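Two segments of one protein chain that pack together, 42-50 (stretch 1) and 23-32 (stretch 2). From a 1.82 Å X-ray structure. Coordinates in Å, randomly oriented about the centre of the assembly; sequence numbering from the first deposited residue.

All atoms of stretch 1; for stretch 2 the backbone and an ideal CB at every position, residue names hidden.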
ATOM      1  N   PRO A  42     -26.151 -18.202 -21.272  1.00 36.11           N
ATOM      2  CA  PRO A  42     -27.297 -19.075 -21.563  1.00 38.86           C
ATOM      3  C   PRO A  42     -27.846 -19.774 -20.313  1.00 38.60           C
ATOM      4  O   PRO A  42     -29.043 -20.028 -20.233  1.00 39.33           O
ATOM      5  CB  PRO A  42     -26.720 -20.111 -22.524  1.00 41.30           C
ATOM      6  CG  PRO A  42     -25.484 -19.488 -23.071  1.00 40.18           C
ATOM      7  CD  PRO A  42     -24.941 -18.618 -21.995  1.00 35.57           C
ATOM      8  N   GLU A  43     -26.972 -20.123 -19.376  1.00 35.12           N
ATOM      9  CA  GLU A  43     -27.430 -20.654 -18.096  1.00 39.28           C
ATOM     10  C   GLU A  43     -26.474 -20.199 -17.015  1.00 35.32           C
ATOM     11  O   GLU A  43     -25.262 -20.372 -17.112  1.00 36.79           O
ATOM     12  CB  GLU A  43     -27.544 -22.181 -18.105  1.00 46.34           C
ATOM     13  CG  GLU A  43     -26.254 -22.915 -18.422  1.00 53.76           C
ATOM     14  CD  GLU A  43     -26.224 -24.326 -17.855  1.00 60.83           C
ATOM     15  OE1 GLU A  43     -27.272 -24.788 -17.346  1.00 64.97           O
ATOM     16  OE2 GLU A  43     -25.151 -24.971 -17.911  1.00 61.61           O
ATOM     17  N   CYS A  44     -27.021 -19.575 -15.993  1.00 31.36           N
ATOM     18  CA  CYS A  44     -26.207 -19.091 -14.902  1.00 28.00           C
ATOM     19  C   CYS A  44     -26.436 -20.020 -13.719  1.00 27.67           C
ATOM     20  O   CYS A  44     -27.567 -20.140 -13.242  1.00 28.37           O
ATOM     21  CB  CYS A  44     -26.561 -17.643 -14.561  1.00 28.56           C
ATOM     22  SG  CYS A  44     -25.610 -16.976 -13.183  1.00 31.47           S
ATOM     23  N   LEU A  45     -25.379 -20.716 -13.301  1.00 26.60           N
ATOM     24  CA  LEU A  45     -25.434 -21.579 -12.128  1.00 25.85           C
ATOM     25  C   LEU A  45     -24.857 -20.837 -10.933  1.00 25.46           C
ATOM     26  O   LEU A  45     -23.732 -20.329 -10.978  1.00 23.91           O
ATOM     27  CB  LEU A  45     -24.649 -22.866 -12.355  1.00 27.36           C
ATOM     28  CG  LEU A  45     -24.966 -23.714 -13.574  1.00 31.13           C
ATOM     29  CD1 LEU A  45     -24.174 -24.993 -13.506  1.00 33.48           C
ATOM     30  CD2 LEU A  45     -26.432 -24.011 -13.660  1.00 32.60           C
ATOM     31  N   LEU A  46     -25.631 -20.756  -9.860  1.00 23.66           N
ATOM     32  CA  LEU A  46     -25.150 -20.151  -8.641  1.00 22.04           C
ATOM     33  C   LEU A  46     -24.920 -21.245  -7.614  1.00 21.90           C
ATOM     34  O   LEU A  46     -25.815 -22.071  -7.374  1.00 22.37           O
ATOM     35  CB  LEU A  46     -26.163 -19.126  -8.096  1.00 21.98           C
ATOM     36  CG  LEU A  46     -26.433 -17.904  -8.965  1.00 22.02           C
ATOM     37  CD1 LEU A  46     -27.506 -17.027  -8.253  1.00 23.79           C
ATOM     38  CD2 LEU A  46     -25.119 -17.101  -9.225  1.00 18.83           C
ATOM     39  N   ALA A  47     -23.722 -21.247  -7.032  1.00 21.86           N
ATOM     40  CA  ALA A  47     -23.386 -22.123  -5.910  1.00 23.51           C
ATOM     41  C   ALA A  47     -23.855 -21.476  -4.610  1.00 22.24           C
ATOM     42  O   ALA A  47     -23.419 -20.364  -4.265  1.00 20.32           O
ATOM     43  CB  ALA A  47     -21.882 -22.396  -5.857  1.00 19.80           C
ATOM     44  N   VAL A  48     -24.741 -22.175  -3.908  1.00 20.84           N
ATOM     45  CA  VAL A  48     -25.450 -21.612  -2.761  1.00 21.71           C
ATOM     46  C   VAL A  48     -25.319 -22.534  -1.551  1.00 24.56           C
ATOM     47  O   VAL A  48     -25.545 -23.743  -1.642  1.00 25.23           O
ATOM     48  CB  VAL A  48     -26.973 -21.414  -3.059  1.00 28.06           C
ATOM     49  CG1 VAL A  48     -27.676 -20.736  -1.866  1.00 21.78           C
ATOM     50  CG2 VAL A  48     -27.201 -20.627  -4.348  1.00 28.22           C
ATOM     51  N   ALA A  49     -25.007 -21.962  -0.398  1.00 23.63           N
ATOM     52  CA  ALA A  49     -24.966 -22.745   0.837  1.00 21.86           C
ATOM     53  C   ALA A  49     -26.009 -22.137   1.751  1.00 22.23           C
ATOM     54  O   ALA A  49     -26.066 -20.929   1.879  1.00 22.82           O
ATOM     55  CB  ALA A  49     -23.551 -22.708   1.481  1.00 21.27           C
ATOM     56  N   VAL A  50     -26.874 -22.969   2.320  1.00 23.60           N
ATOM     57  CA  VAL A  50     -27.926 -22.477   3.197  1.00 24.24           C
ATOM     58  C   VAL A  50     -27.691 -22.978   4.598  1.00 32.11           C
ATOM     59  O   VAL A  50     -27.495 -24.173   4.789  1.00 29.76           O
ATOM     60  CB  VAL A  50     -29.311 -22.942   2.706  1.00 25.50           C
ATOM     61  CG1 VAL A  50     -30.435 -22.418   3.630  1.00 29.49           C
ATOM     62  CG2 VAL A  50     -29.487 -22.524   1.222  1.00 26.71           C
ATOM     63  N   UNK A  23     -17.636 -27.238   0.202  1.00 31.29           N
ATOM     64  CA  UNK A  23     -19.011 -27.602   0.401  1.00 33.35           C
ATOM     65  C   UNK A  23     -19.315 -27.822   1.868  1.00 37.39           C
ATOM     66  O   UNK A  23     -18.436 -27.695   2.724  1.00 35.42           O
ATOM     67  CB  UNK A  23     -19.349 -28.856  -0.408  1.00 33.35           C
ATOM     68  N   UNK A  24     -20.563 -28.202   2.163  1.00 41.70           N
ATOM     69  CA  UNK A  24     -21.593 -28.446   1.145  1.00 40.76           C
ATOM     70  C   UNK A  24     -22.197 -27.179   0.530  1.00 37.05           C
ATOM     71  O   UNK A  24     -22.301 -26.134   1.182  1.00 39.48           O
ATOM     72  CB  UNK A  24     -22.719 -29.280   1.761  1.00 40.76           C
ATOM     73  N   UNK A  25     -22.520 -27.257  -0.759  1.00 33.52           N
ATOM     74  CA  UNK A  25     -23.263 -26.196  -1.435  1.00 30.90           C
ATOM     75  C   UNK A  25     -24.108 -26.845  -2.522  1.00 33.05           C
ATOM     76  O   UNK A  25     -23.807 -27.947  -2.965  1.00 34.33           O
ATOM     77  CB  UNK A  25     -22.327 -25.135  -2.018  1.00 30.90           C
ATOM     78  N   UNK A  26     -25.148 -26.152  -2.971  1.00 30.19           N
ATOM     79  CA  UNK A  26     -25.984 -26.659  -4.052  1.00 32.97           C
ATOM     80  C   UNK A  26     -25.799 -25.786  -5.283  1.00 28.55           C
ATOM     81  O   UNK A  26     -25.650 -24.568  -5.158  1.00 25.90           O
ATOM     82  CB  UNK A  26     -27.455 -26.702  -3.635  1.00 32.97           C
ATOM     83  N   UNK A  27     -25.811 -26.391  -6.466  1.00 28.16           N
ATOM     84  CA  UNK A  27     -25.729 -25.605  -7.714  1.00 27.48           C
ATOM     85  C   UNK A  27     -27.120 -25.360  -8.212  1.00 28.92           C
ATOM     86  O   UNK A  27     -27.834 -26.317  -8.555  1.00 31.74           O
ATOM     87  CB  UNK A  27     -24.895 -26.314  -8.783  1.00 27.48           C
ATOM     88  N   UNK A  28     -27.530 -24.101  -8.256  1.00 26.72           N
ATOM     89  CA  UNK A  28     -28.878 -23.797  -8.716  1.00 28.39           C
ATOM     90  C   UNK A  28     -28.850 -23.070 -10.049  1.00 28.68           C
ATOM     91  O   UNK A  28     -28.235 -22.009 -10.170  1.00 28.92           O
ATOM     92  CB  UNK A  28     -29.622 -22.958  -7.675  1.00 28.39           C
ATOM     93  N   UNK A  29     -29.528 -23.639 -11.038  1.00 31.09           N
ATOM     94  CA  UNK A  29     -29.629 -23.002 -12.343  1.00 31.62           C
ATOM     95  C   UNK A  29     -30.708 -21.952 -12.313  1.00 28.35           C
ATOM     96  O   UNK A  29     -31.871 -22.272 -12.220  1.00 30.27           O
ATOM     97  CB  UNK A  29     -29.913 -24.031 -13.440  1.00 31.62           C
ATOM     98  N   UNK A  30     -30.342 -20.686 -12.404  1.00 28.69           N
ATOM     99  CA  UNK A  30     -31.381 -19.672 -12.422  1.00 32.51           C
ATOM    100  C   UNK A  30     -31.812 -19.275 -13.847  1.00 34.97           C
ATOM    101  O   UNK A  30     -32.619 -18.368 -14.023  1.00 35.93           O
ATOM    102  CB  UNK A  30     -30.893 -18.435 -11.665  1.00 32.51           C
ATOM    103  N   UNK A  31     -31.275 -19.950 -14.858  1.00 33.66           N
ATOM    104  CA  UNK A  31     -31.677 -19.700 -16.238  1.00 32.93           C
ATOM    105  C   UNK A  31     -30.789 -18.665 -16.893  1.00 31.51           C
ATOM    106  O   UNK A  31     -29.702 -18.358 -16.384  1.00 30.97           O
ATOM    107  CB  UNK A  31     -33.137 -19.246 -16.296  1.00 32.93           C
ATOM    108  N   UNK A  32     -31.217 -18.130 -18.046  1.00 32.98           N
ATOM    109  CA  UNK A  32     -30.368 -17.174 -18.781  1.00 32.76           C
ATOM    110  C   UNK A  32     -30.122 -15.888 -18.002  1.00 33.33           C
ATOM    111  O   UNK A  32     -31.009 -15.416 -17.283  1.00 32.50           O
ATOM    112  CB  UNK A  32     -31.008 -16.833 -20.128  1.00 32.76           C
TER

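Antiparallel pairing sets the frame: the axes of strands 45-50 and 26-29 approach to 4.5 Å with 148° between their N-to-C directions, so the side chains of positions 26-29 alternate between the face carrying Leu45 and Ala47 and the face carrying Leu46 and Val48.

Position 23 has phi/psi of -92/-178°, and its ideal CB finds nothing of stretch 1 within 5.5 Å. Stretch 1 sets no preference; the residue is Gly23, the first after a helix to leave helical angles.

Position 24 is equally unconstrained by contact, but the peptide bond before it is cis, which strongly favours proline. It is Pro24, whose O lies 3.7 Å from Ala49 CB.

At position 25 CA-to-CB points toward stretch 1. The ideal CB lies 4.4 Å from Ala49 CB and 4.7 Å from Ala47 CB, two small methyls that leave space for a broad apolar group, aliphatic or aromatic. Phe25, with chi1 of 61° (p), brings CD1 to 3.8 Å from Ala47 CB, which meets the ring obliquely.

Position 26 bonds through its backbone twice: N to Val48 O at 2.8 Å (171°) and Val48 N to its O at 2.8 Å (159°). The ideal CB, on the face of Val48, has only Val48 O nearby, at 4.0 Å; polar or beta-branched residues would both fit. In Glu26 the carboxylate extends away from Val48, and no side-chain hydrogen bond to stretch 1 results.

Position 27 pairs with Ala47 without hydrogen bonds. Ala47 offers only a methyl, while Leu45 CD1 is 5.0 Å from the ideal CB, so a medium or long aliphatic chain could reach across. Leu27 does so, its CD1 3.8 Å from Ala47 CB.

Position 28 is clamped by N to Leu46 O at 2.8 Å (177°) and Leu46 N to its O at 2.9 Å (171°). With Val48 CG2 4.7 Å from the ideal CB, valine, isoleucine or leucine would suit. Ile28, chi1 -63° (m), places CD1 3.9 Å from Val48 CG2.

Position 29 is tight: its ideal CB is 3.5 Å from Leu45 CD2. Glu43 OE1, at 4.8 Å, adds an acceptor, inviting a polar or basic side chain. Asn29 puts ND2 2.9 Å from Glu43 OE1, but the angle is too poor for a hydrogen bond; Asn29 OD1 accepts a hydrogen bond from the backbone N of position 31 at 2.8 Å.

Position 30 donates N to Cys44 O at 2.9 Å (159°). The ideal CB points sideways, with Leu46 CD1 5.0 Å away, so an aliphatic chain that turns inward is suitable. In Ile30, CG1 reaches Cys44 CB at 3.9 Å and CG2 reaches Leu46 CD1 at 4.1 Å.

At position 31, phi/psi of 92/-166° would jam a CB against the preceding carbonyl O, calling for glycine. Gly31 O accepts from Cys44 N at 3.0 Å.

Position 32 points away overall, though its ideal CB touches Pro42 O at 3.8 Å. Phi of -64° permits proline among many others; in Pro32, CA makes a CA-H...O contact with Pro42 O at 3.5 Å.

Stretch 2, residues 23-32: GPFELINIGP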
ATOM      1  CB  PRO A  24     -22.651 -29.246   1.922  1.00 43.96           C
ATOM      2  CG  PRO A  24     -22.465 -28.847   3.316  1.00 44.07           C
ATOM      3  CD  PRO A  24     -20.981 -28.698   3.484  1.00 44.09           C
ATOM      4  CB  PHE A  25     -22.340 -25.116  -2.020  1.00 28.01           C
ATOM      5  CG  PHE A  25     -21.370 -25.623  -3.069  1.00 28.84           C
ATOM      6  CD1 PHE A  25     -21.797 -25.865  -4.377  1.00 26.54           C
ATOM      7  CD2 PHE A  25     -20.037 -25.838  -2.749  1.00 28.61           C
ATOM      8  CE1 PHE A  25     -20.913 -26.315  -5.337  1.00 27.27           C
ATOM      9  CE2 PHE A  25     -19.146 -26.295  -3.695  1.00 29.13           C
ATOM     10  CZ  PHE A  25     -19.581 -26.540  -5.000  1.00 29.42           C
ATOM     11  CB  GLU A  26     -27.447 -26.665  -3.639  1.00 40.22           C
ATOM     12  CG  GLU A  26     -28.119 -28.004  -3.824  1.00 52.28           C
ATOM     13  CD  GLU A  26     -29.586 -27.954  -3.451  1.00 59.98           C
ATOM     14  OE1 GLU A  26     -29.949 -27.096  -2.607  1.00 59.49           O
ATOM     15  OE2 GLU A  26     -30.370 -28.756  -4.018  1.00 63.98           O
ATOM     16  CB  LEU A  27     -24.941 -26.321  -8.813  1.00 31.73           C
ATOM     17  CG  LEU A  27     -23.438 -26.206  -8.940  1.00 37.01           C
ATOM     18  CD1 LEU A  27     -22.944 -24.804  -8.614  1.00 27.43           C
ATOM     19  CD2 LEU A  27     -22.797 -27.241  -8.041  1.00 46.07           C
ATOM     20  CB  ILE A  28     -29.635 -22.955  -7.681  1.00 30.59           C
ATOM     21  CG1 ILE A  28     -29.789 -23.771  -6.391  1.00 33.55           C
ATOM     22  CG2 ILE A  28     -31.000 -22.569  -8.248  1.00 28.92           C
ATOM     23  CD1 ILE A  28     -30.174 -22.965  -5.191  1.00 35.56           C
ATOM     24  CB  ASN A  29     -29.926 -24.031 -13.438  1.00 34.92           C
ATOM     25  CG  ASN A  29     -29.794 -23.455 -14.851  1.00 36.49           C
ATOM     26  OD1 ASN A  29     -29.730 -22.235 -15.053  1.00 37.64           O
ATOM     27  ND2 ASN A  29     -29.746 -24.337 -15.831  1.00 41.13           N
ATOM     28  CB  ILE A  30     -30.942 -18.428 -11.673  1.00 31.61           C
ATOM     29  CG1 ILE A  30     -29.656 -17.865 -12.267  1.00 32.36           C
ATOM     30  CG2 ILE A  30     -30.763 -18.713 -10.162  1.00 27.77           C
ATOM     31  CD1 ILE A  30     -29.604 -16.382 -12.162  1.00 30.00           C
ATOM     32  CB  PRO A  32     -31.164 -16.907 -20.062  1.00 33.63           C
ATOM     33  CG  PRO A  32     -32.573 -17.310 -19.726  1.00 38.07           C
ATOM     34  CD  PRO A  32     -32.466 -18.432 -18.763  1.00 35.79           C
TER
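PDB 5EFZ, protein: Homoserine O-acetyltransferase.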